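Local atomic coordinates of OTU domain-containing protein wMelOTU (Wolbachia pipientis wMel, PDB entry 6W9O), a protein that acts as a deubiquitinase of the OTU cysteine protease family, probably a bacterial effector that cleaves ubiquitin linkages. Residues R59-L62 and E63-G67; R76-C79 and R80-A83. All coordinates share one frame; numbering follows the deposited sequence.

Contact 1 (R59-L62 and E63-G67); sequences RQSL and EQQTG
Glu63 sits one turn beyond Arg59 on helix 53-66, in the run of alpha-helical turns that leads to the C-terminal end of this OTU-domain helix. Their side chains run side by side, with guanidinium and carboxylate planes 57° apart. NH1 of Arg59 stops 4.1 Å from OE1 of Glu63, too far for a salt bridge, and a water closes the gap. It accepts from Arg59 NH1 at 3.0 Å, in the plane of the guanidinium, and donates to Glu63 OE1 at 2.7 Å. Arg59 NE makes its salt bridge back to Asp56, while Glu63 OE2 reaches forward to Gln69. Gln64 continues the backbone ladder, its N bonded to Gln60 O at 3.1 Å; its side-chain OE1 accepts from Asp197 N at the end of strand 191-197. At Gln65 the N bonds to Ser61 O; CG stands beside the backbone N, 3.2 Å from that same oxygen, and the side chain bends at chi2 (-66°). Beyond the bend the amide spans Thr181 O and Lys200, while Ser61 OG takes His183 N, so this face of the helix is tied to strand 181-188. Thr66 grips Leu62 O twice, through N and OG1 from opposite faces of the carbonyl plane. With chi1 at 73°, OG1 turns back along the helix and donates at 2.9 Å to Leu62 O from above that plane. The same hydroxyl oxygen takes Glu68 N. Gly67 then leaves the helix with positive phi, although its N still bonds to Glu63 O at 2.8 Å.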
loop_
_atom_site.group_PDB
_atom_site.type_symbol
_atom_site.label_atom_id
_atom_site.label_comp_id
_atom_site.label_asym_id
_atom_site.label_seq_id
_atom_site.Cartn_x
_atom_site.Cartn_y
_atom_site.Cartn_z
ATOM N N ARG A 59 1.687 3.255 5.229
ATOM C CA ARG A 59 1.569 3.745 6.623
ATOM C C ARG A 59 1.267 5.231 6.663
ATOM O O ARG A 59 0.459 5.674 7.504
ATOM C CB ARG A 59 2.933 3.508 7.335
ATOM C CG ARG A 59 3.151 4.322 8.620
ATOM C CD ARG A 59 4.540 4.121 9.145
ATOM N NE ARG A 59 5.470 5.063 8.529
ATOM C CZ ARG A 59 5.601 6.354 8.857
ATOM N NH1 ARG A 59 4.808 6.929 9.769
ATOM N NH2 ARG A 59 6.549 7.078 8.263
ATOM N N GLN A 60 1.988 6.036 5.854
ATOM C CA GLN A 60 1.814 7.480 5.975
ATOM C C GLN A 60 0.438 7.888 5.508
ATOM O O GLN A 60 -0.194 8.773 6.121
ATOM C CB GLN A 60 2.893 8.214 5.188
ATOM C CG GLN A 60 4.296 8.108 5.853
ATOM C CD GLN A 60 5.291 8.881 5.046
ATOM O OE1 GLN A 60 5.125 10.084 4.831
ATOM N NE2 GLN A 60 6.331 8.197 4.536
ATOM N N SER A 61 -0.044 7.312 4.407
ATOM C CA SER A 61 -1.370 7.712 3.929
ATOM C C SER A 61 -2.443 7.201 4.881
ATOM O O SER A 61 -3.409 7.932 5.201
ATOM C CB SER A 61 -1.546 7.178 2.488
ATOM O OG SER A 61 -2.901 7.373 2.056
ATOM N N LEU A 62 -2.258 5.987 5.433
ATOM C CA LEU A 62 -3.207 5.463 6.424
ATOM C C LEU A 62 -3.311 6.390 7.619
ATOM O O LEU A 62 -4.417 6.689 8.102
ATOM C CB LEU A 62 -2.770 4.063 6.879
ATOM C CG LEU A 62 -3.715 3.373 7.880
ATOM C CD1 LEU A 62 -5.000 2.976 7.170
ATOM C CD2 LEU A 62 -3.005 2.178 8.533
ATOM N N GLU A 63 -2.172 6.866 8.129
ATOM C CA GLU A 63 -2.228 7.694 9.326
ATOM C C GLU A 63 -2.944 9.006 9.011
ATOM O O GLU A 63 -3.768 9.498 9.805
ATOM C CB GLU A 63 -0.816 7.974 9.859
ATOM C CG GLU A 63 -0.933 8.857 11.133
ATOM C CD GLU A 63 0.380 9.175 11.820
ATOM O OE1 GLU A 63 1.432 8.555 11.441
ATOM O OE2 GLU A 63 0.395 9.980 12.749
ATOM N N GLN A 64 -2.637 9.602 7.861
ATOM C CA GLN A 64 -3.251 10.894 7.585
ATOM C C GLN A 64 -4.747 10.753 7.353
ATOM O O GLN A 64 -5.537 11.613 7.776
ATOM C CB GLN A 64 -2.566 11.477 6.341
ATOM C CG GLN A 64 -2.937 12.898 6.117
ATOM C CD GLN A 64 -2.049 13.528 5.034
ATOM O OE1 GLN A 64 -2.382 13.420 3.908
ATOM N NE2 GLN A 64 -0.979 14.205 5.419
ATOM N N GLN A 65 -5.168 9.700 6.654
ATOM C CA GLN A 65 -6.570 9.510 6.273
ATOM C C GLN A 65 -7.408 9.067 7.456
ATOM O O GLN A 65 -8.543 9.549 7.633
ATOM C CB GLN A 65 -6.683 8.421 5.182
ATOM C CG GLN A 65 -6.122 8.859 3.828
ATOM C CD GLN A 65 -6.960 9.985 3.228
ATOM O OE1 GLN A 65 -6.790 11.156 3.590
ATOM N NE2 GLN A 65 -7.913 9.650 2.365
ATOM N N THR A 66 -6.896 8.106 8.274
ATOM C CA THR A 66 -7.738 7.508 9.329
ATOM C C THR A 66 -7.264 7.775 10.749
ATOM O O THR A 66 -8.008 7.489 11.710
ATOM C CB THR A 66 -7.819 5.983 9.169
ATOM O OG1 THR A 66 -6.552 5.395 9.561
ATOM C CG2 THR A 66 -8.143 5.579 7.743
ATOM N N GLY A 67 -6.064 8.324 10.922
ATOM C CA GLY A 67 -5.497 8.503 12.219
ATOM C C GLY A 67 -4.830 7.263 12.775
ATOM O O GLY A 67 -4.180 7.351 13.822
HETATM O O HOH W 1 2.306 5.968 11.182
#

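Contact 2 (R76-C79 and R80-A83); sequences RNDC and REFA
Asn77 and Glu81, one helical turn apart, are joined first through the main chain, where Glu81 N bonds to Asn77 O at 2.8 Å, and again through their side chains. The direct link, Asn77 ND2 to Glu81 OE2, is weak: 3.2 Å long and bent to 122° at the hydrogen, with amide and carboxylate planes 61° apart. Two waters reinforce it. One accepts from Asn77 ND2 and donates to Glu81 OE2. The other accepts from Asn77 ND2 at 2.8 Å, donates to Asp78 OD1 at 2.6 Å and reaches Glu81 OE1 weakly, so it lies between two like-charged groups whose OD1 and OE1 are 4.5 Å apart. Any repulsion is probably eased by Lys136, which forms a salt bridge with Asp78 OD1, while Tyr137 holds OD2. The other branch of the Asn77 amide, OD1, comes 3.9 Å from CD of the extended Arg80 side chain. With chi1 at -178° the Phe82 ring leads away from residues 76-79, meets Phe91 edge-to-face and packs on Ile132. Cys79 lies against Ile132 and Tyr113, and Ala83 also rests on Tyr113. The result is a typical amphipathic alpha-helix: a water-bridged polar ridge along one side, and on the other small and aromatic side chains set against helices 105-116 and 126-137 in the helical part of the OTU domain.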
loop_
_atom_site.group_PDB
_atom_site.type_symbol
_atom_site.label_atom_id
_atom_site.label_comp_id
_atom_site.label_asym_id
_atom_site.label_seq_id
_atom_site.Cartn_x
_atom_site.Cartn_y
_atom_site.Cartn_z
ATOM N N ARG A 76 4.512 -5.286 7.865
ATOM C CA ARG A 76 5.097 -6.561 7.418
ATOM C C ARG A 76 4.618 -7.697 8.304
ATOM O O ARG A 76 4.275 -8.777 7.817
ATOM C CB ARG A 76 6.634 -6.494 7.435
ATOM C CG ARG A 76 7.221 -5.589 6.343
ATOM C CD ARG A 76 8.744 -5.591 6.472
ATOM N NE ARG A 76 9.385 -4.820 5.386
ATOM C CZ ARG A 76 9.619 -5.307 4.160
ATOM N NH1 ARG A 76 9.253 -6.560 3.812
ATOM N NH2 ARG A 76 10.221 -4.516 3.268
ATOM N N ASN A 77 4.548 -7.471 9.633
ATOM C CA ASN A 77 4.074 -8.537 10.522
ATOM C C ASN A 77 2.612 -8.915 10.246
ATOM O O ASN A 77 2.244 -10.089 10.388
ATOM C CB ASN A 77 4.218 -8.091 11.968
ATOM C CG ASN A 77 4.080 -9.250 12.893
ATOM O OD1 ASN A 77 4.959 -10.149 12.919
ATOM N ND2 ASN A 77 2.986 -9.267 13.677
ATOM N N ASP A 78 1.789 -7.944 9.848
ATOM C CA ASP A 78 0.394 -8.240 9.481
ATOM C C ASP A 78 0.358 -9.178 8.273
ATOM O O ASP A 78 -0.501 -10.068 8.178
ATOM C CB ASP A 78 -0.329 -6.949 9.056
ATOM C CG ASP A 78 -0.573 -5.937 10.221
ATOM O OD1 ASP A 78 -0.638 -6.354 11.408
ATOM O OD2 ASP A 78 -0.692 -4.738 9.864
ATOM N N CYS A 79 1.346 -9.044 7.388
ATOM C CA CYS A 79 1.369 -9.916 6.215
ATOM C C CYS A 79 1.878 -11.291 6.597
ATOM O O CYS A 79 1.348 -12.310 6.134
ATOM C CB CYS A 79 2.259 -9.277 5.132
ATOM S SG CYS A 79 1.499 -7.733 4.471
ATOM N N ARG A 80 2.882 -11.349 7.490
ATOM C CA ARG A 80 3.306 -12.636 8.025
ATOM C C ARG A 80 2.142 -13.357 8.682
ATOM O O ARG A 80 1.952 -14.562 8.493
ATOM C CB ARG A 80 4.416 -12.417 9.070
ATOM C CG ARG A 80 4.825 -13.662 9.783
ATOM C CD ARG A 80 5.916 -13.332 10.787
ATOM N NE ARG A 80 6.158 -14.441 11.689
ATOM C CZ ARG A 80 7.196 -15.274 11.563
ATOM N NH1 ARG A 80 8.085 -15.095 10.574
ATOM N NH2 ARG A 80 7.359 -16.275 12.430
ATOM N N GLU A 81 1.393 -12.638 9.518
ATOM C CA GLU A 81 0.289 -13.281 10.221
ATOM C C GLU A 81 -0.777 -13.763 9.240
ATOM O O GLU A 81 -1.319 -14.856 9.398
ATOM C CB GLU A 81 -0.314 -12.260 11.200
ATOM C CG GLU A 81 0.623 -12.015 12.371
ATOM C CD GLU A 81 0.003 -11.150 13.462
ATOM O OE1 GLU A 81 -0.991 -10.439 13.200
ATOM O OE2 GLU A 81 0.562 -11.177 14.584
ATOM N N PHE A 82 -1.092 -12.950 8.230
ATOM C CA PHE A 82 -2.031 -13.400 7.213
ATOM C C PHE A 82 -1.602 -14.738 6.615
ATOM O O PHE A 82 -2.417 -15.663 6.459
ATOM C CB PHE A 82 -2.150 -12.307 6.144
ATOM C CG PHE A 82 -3.124 -12.636 5.055
ATOM C CD1 PHE A 82 -4.410 -12.124 5.085
ATOM C CD2 PHE A 82 -2.721 -13.437 3.967
ATOM C CE1 PHE A 82 -5.337 -12.417 4.060
ATOM C CE2 PHE A 82 -3.605 -13.701 2.933
ATOM C CZ PHE A 82 -4.929 -13.215 2.969
ATOM N N ALA A 83 -0.314 -14.866 6.281
ATOM C CA ALA A 83 0.186 -16.103 5.677
ATOM C C ALA A 83 0.184 -17.279 6.639
ATOM O O ALA A 83 0.022 -18.423 6.200
ATOM C CB ALA A 83 1.604 -15.888 5.154
HETATM O O HOH W 2 0.599 -7.901 13.137
HETATM O O HOH W 3 2.745 -11.935 15.472
#

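Overall arrangement
Contact 1 and contact 2 lie on consecutive helices, 53-66 and 72-84, with centres about 19 Å apart and nearest atoms about 7 Å apart, so they do not touch. Contact 1 faces strands 181-188 and 191-197; contact 2 belongs to the helical side, against helices 105-116 and 126-137. A thread between the two helices comes from Arg76 of contact 2, whose NH2 bonds to Ser52 OG just ahead of helix 53-66. In OTU proteases the nucleophilic cysteine sits at the start of such a helix, so contact 1 probably lies at the end away from the active site, and Arg76, bonded next to the start of that helix, probably lies nearer to it.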